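PDB 4NHB: TRAP dicarboxylate transporter-DctP subunit from Desulfovibrio desulfuricans subsp. desulfuricans, which binds sn-glycerol-3-phosphate as a periplasmic solute-binding protein and probably delivers it to a TRAP-type membrane transporter. Local coordinates for residues G149-Y154 with G209-A214. Residues are numbered along the deposited sequence; the frame is centred on the assembly and turned at random.
With G3P (sn-glycerol-3-phosphate), chain P.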
ATOM      1  N   GLY A 149      -2.028   0.525  -6.355  1.00  7.47           N
ATOM      2  CA  GLY A 149      -1.948   1.348  -7.535  1.00 10.31           C
ATOM      3  C   GLY A 149      -1.022   2.531  -7.395  1.00  8.74           C
ATOM      4  O   GLY A 149      -0.703   2.957  -6.292  1.00 10.23           O
ATOM      5  N   PHE A 150      -0.594   3.072  -8.538  1.00  7.02           N
ATOM      6  CA  PHE A 150       0.193   4.266  -8.573  1.00  6.93           C
ATOM      7  C   PHE A 150      -0.550   5.477  -8.006  1.00  7.64           C
ATOM      8  O   PHE A 150      -1.749   5.618  -8.203  1.00  9.55           O
ATOM      9  CB  PHE A 150       0.646   4.555 -10.014  1.00 12.96           C
ATOM     10  CG  PHE A 150       1.796   3.660 -10.469  1.00 13.78           C
ATOM     11  CD1 PHE A 150       3.116   3.946 -10.105  1.00 12.63           C
ATOM     12  CD2 PHE A 150       1.537   2.531 -11.229  1.00 14.26           C
ATOM     13  CE1 PHE A 150       4.177   3.115 -10.521  1.00 15.91           C
ATOM     14  CE2 PHE A 150       2.593   1.689 -11.647  1.00 15.76           C
ATOM     15  CZ  PHE A 150       3.901   1.983 -11.296  1.00 11.39           C
ATOM     16  N   ARG A 151       0.190   6.340  -7.303  1.00  8.84           N
ATOM     17  CA  ARG A 151      -0.432   7.521  -6.664  1.00 14.64           C
ATOM     18  C   ARG A 151      -0.485   8.681  -7.651  1.00 14.27           C
ATOM     19  O   ARG A 151       0.503   8.959  -8.330  1.00 14.61           O
ATOM     20  CB  ARG A 151       0.338   7.952  -5.406  1.00 10.89           C
ATOM     21  CG  ARG A 151       0.578   6.798  -4.383  1.00  8.61           C
ATOM     22  CD  ARG A 151       1.113   7.298  -3.036  1.00 12.01           C
ATOM     23  NE  ARG A 151       0.093   7.990  -2.254  1.00 13.83           N
ATOM     24  CZ  ARG A 151      -0.468   7.531  -1.138  1.00 10.50           C
ATOM     25  NH1 ARG A 151      -1.413   8.230  -0.542  1.00 10.62           N
ATOM     26  NH2 ARG A 151      -0.103   6.379  -0.601  1.00 10.12           N
ATOM     27  N   HIS A 152      -1.640   9.339  -7.704  1.00 13.03           N
ATOM     28  CA  HIS A 152      -1.889  10.505  -8.549  1.00 14.21           C
ATOM     29  C   HIS A 152      -2.429  11.634  -7.675  1.00 19.15           C
ATOM     30  O   HIS A 152      -3.125  11.371  -6.676  1.00 14.45           O
ATOM     31  CB  HIS A 152      -2.915  10.149  -9.625  1.00 14.22           C
ATOM     32  CG  HIS A 152      -2.505   8.976 -10.451  1.00 12.09           C
ATOM     33  ND1 HIS A 152      -1.298   8.939 -11.110  1.00  9.90           N
ATOM     34  CD2 HIS A 152      -3.103   7.783 -10.690  1.00 14.38           C
ATOM     35  CE1 HIS A 152      -1.185   7.791 -11.754  1.00 16.07           C
ATOM     36  NE2 HIS A 152      -2.262   7.061 -11.504  1.00 13.82           N
ATOM     37  N   PHE A 153      -2.121  12.873  -8.047  1.00 14.10           N
ATOM     38  CA  PHE A 153      -2.580  14.025  -7.265  1.00 23.70           C
ATOM     39  C   PHE A 153      -4.066  14.271  -7.445  1.00 19.80           C
ATOM     40  O   PHE A 153      -4.610  14.062  -8.522  1.00 20.10           O
ATOM     41  CB  PHE A 153      -1.783  15.288  -7.623  1.00 17.93           C
ATOM     42  CG  PHE A 153      -0.377  15.226  -7.174  1.00 13.92           C
ATOM     43  CD1 PHE A 153      -0.061  15.456  -5.862  1.00 12.58           C
ATOM     44  CD2 PHE A 153       0.633  14.881  -8.061  1.00 19.14           C
ATOM     45  CE1 PHE A 153       1.242  15.372  -5.418  1.00 21.49           C
ATOM     46  CE2 PHE A 153       1.926  14.782  -7.635  1.00 16.77           C
ATOM     47  CZ  PHE A 153       2.237  15.039  -6.306  1.00 19.61           C
ATOM     48  N   TYR A 154      -4.718  14.677  -6.358  1.00 18.26           N
ATOM     49  CA  TYR A 154      -6.066  15.202  -6.407  1.00 12.52           C
ATOM     50  C   TYR A 154      -6.057  16.576  -5.687  1.00 18.09           C
ATOM     51  O   TYR A 154      -5.373  16.731  -4.675  1.00 14.04           O
ATOM     52  CB  TYR A 154      -7.078  14.248  -5.739  1.00 15.22           C
ATOM     53  CG  TYR A 154      -6.769  13.889  -4.294  1.00 16.30           C
ATOM     54  CD1 TYR A 154      -7.245  14.673  -3.256  1.00 14.55           C
ATOM     55  CD2 TYR A 154      -5.999  12.756  -3.960  1.00  9.69           C
ATOM     56  CE1 TYR A 154      -6.975  14.376  -1.972  1.00 14.68           C
ATOM     57  CE2 TYR A 154      -5.735  12.451  -2.671  1.00  7.76           C
ATOM     58  CZ  TYR A 154      -6.218  13.266  -1.660  1.00 13.39           C
ATOM     59  OH  TYR A 154      -5.991  13.001  -0.331  1.00  9.16           O
ATOM     60  N   GLY A 209      -4.240  16.074  -2.057  1.00 11.32           N
ATOM     61  CA  GLY A 209      -3.337  15.013  -1.631  1.00  5.69           C
ATOM     62  C   GLY A 209      -2.937  14.177  -2.831  1.00  7.83           C
ATOM     63  O   GLY A 209      -3.111  14.615  -3.939  1.00 10.09           O
ATOM     64  N   ASP A 210      -2.382  12.973  -2.631  1.00  9.72           N
ATOM     65  CA  ASP A 210      -2.208  12.060  -3.754  1.00  7.69           C
ATOM     66  C   ASP A 210      -2.526  10.653  -3.227  1.00  7.99           C
ATOM     67  O   ASP A 210      -2.125  10.300  -2.114  1.00  8.00           O
ATOM     68  CB  ASP A 210      -0.784  12.086  -4.309  1.00 11.88           C
ATOM     69  CG  ASP A 210       0.250  11.732  -3.274  1.00 11.58           C
ATOM     70  OD1 ASP A 210       0.570  12.615  -2.439  1.00 13.94           O
ATOM     71  OD2 ASP A 210       0.780  10.601  -3.267  1.00 11.60           O
ATOM     72  N   SER A 211      -3.243   9.899  -4.047  1.00  8.19           N
ATOM     73  CA  SER A 211      -3.709   8.555  -3.704  1.00  8.78           C
ATOM     74  C   SER A 211      -3.764   7.696  -4.939  1.00  9.53           C
ATOM     75  O   SER A 211      -3.834   8.202  -6.062  1.00  8.58           O
ATOM     76  CB  SER A 211      -5.098   8.608  -3.105  1.00  5.83           C
ATOM     77  OG  SER A 211      -5.094   9.042  -1.753  1.00  5.40           O
ATOM     78  N   PRO A 212      -3.770   6.363  -4.742  1.00  9.37           N
ATOM     79  CA  PRO A 212      -4.139   5.505  -5.869  1.00  8.78           C
ATOM     80  C   PRO A 212      -5.553   5.837  -6.377  1.00 10.14           C
ATOM     81  O   PRO A 212      -6.398   6.307  -5.591  1.00  8.54           O
ATOM     82  CB  PRO A 212      -4.137   4.089  -5.253  1.00 10.42           C
ATOM     83  CG  PRO A 212      -3.257   4.180  -4.055  1.00 10.92           C
ATOM     84  CD  PRO A 212      -3.455   5.598  -3.519  1.00  5.76           C
ATOM     85  N   LEU A 213      -5.830   5.555  -7.644  1.00  4.37           N
ATOM     86  CA  LEU A 213      -7.153   5.831  -8.180  1.00 10.02           C
ATOM     87  C   LEU A 213      -8.219   5.045  -7.469  1.00 13.62           C
ATOM     88  O   LEU A 213      -9.333   5.532  -7.318  1.00 10.76           O
ATOM     89  CB  LEU A 213      -7.218   5.542  -9.678  1.00  4.11           C
ATOM     90  CG  LEU A 213      -6.521   6.615 -10.539  1.00 12.01           C
ATOM     91  CD1 LEU A 213      -6.042   6.067 -11.872  1.00 15.39           C
ATOM     92  CD2 LEU A 213      -7.427   7.817 -10.758  1.00 15.63           C
ATOM     93  N   ALA A 214      -7.887   3.855  -6.990  1.00 12.19           N
ATOM     94  CA  ALA A 214      -8.867   3.060  -6.278  1.00 14.33           C
ATOM     95  C   ALA A 214      -9.418   3.844  -5.076  1.00 12.22           C
ATOM     96  O   ALA A 214     -10.602   3.800  -4.778  1.00  9.45           O
ATOM     97  CB  ALA A 214      -8.250   1.713  -5.808  1.00  9.96           C
TER
HETATM   98  O1  G3P P 414       1.487   1.707   2.080  1.00  8.17           O
HETATM   99  C1  G3P P 414       1.307   2.960   2.673  1.00  5.69           C
HETATM  100  C2  G3P P 414      -0.010   3.583   2.193  1.00  9.61           C
HETATM  101  O2  G3P P 414      -1.070   2.729   2.525  1.00  7.84           O
HETATM  102  C3  G3P P 414      -0.205   4.949   2.872  1.00  5.07           C
HETATM  103  O1P G3P P 414      -1.004   5.749   2.060  1.00  6.91           O
HETATM  104  O4P G3P P 414      -3.074   4.475   2.195  1.00  8.98           O
HETATM  105  O2P G3P P 414      -2.644   6.315   3.900  1.00  4.76           O
HETATM  106  O3P G3P P 414      -3.212   6.913   1.546  1.00  7.17           O
HETATM  107  P   G3P P 414      -2.577   5.868   2.460  1.00  5.82           P
HETATM  108  O   HOH W   1      -3.800   4.652  -9.422  1.00 11.11           O
HETATM  109  O   HOH W   2      -4.159  10.898  -0.037  1.00 10.71           O
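Arg151 carries CG anti to its carbonyl carbon (chi1 -52°) and bends at chi3 (73°), while Asp210 holds CG in the crowded position between N and carbonyl carbon; these torsions make the two side chains cross obliquely, guanidinium and carboxylate turned steeply (71°) against each other, on an antiparallel strand pair of the TRAP solute-binding fold. The register is fixed by His152 facing Ser211 and Tyr154 facing Gly209, both hydrogen-bonded pairs; the straightest bond, nearly linear, runs from His152 N to Ser211 O (3.0 Å). Arg151 NE meets Asp210 OD2 at 2.9 Å from above the carboxylate plane, a salt bridge, and NH1 reaches the backbone Asp210 O at 2.7 Å within the guanidinium plane. Thus steered, with Pro212 CD over one face, the guanidinium points NH1 at O3P (3.1 Å) and NH2 at O1P (2.9 Å) of sn-glycerol-3-phosphate. Asp210 is therefore a second-shell residue, itself hydrogen-bonded through OD2 to His233, and its charge may partly offset that of Arg151 beside the phosphate. Arg171 also binds the ligand. On the strand pair's other face, Gly209 CA makes a CH-pi contact over the Tyr154 ring, 3.7 Å from its centroid, and a water links Tyr154 OH, Ser211 OG and Asp210 O, donating to the last two.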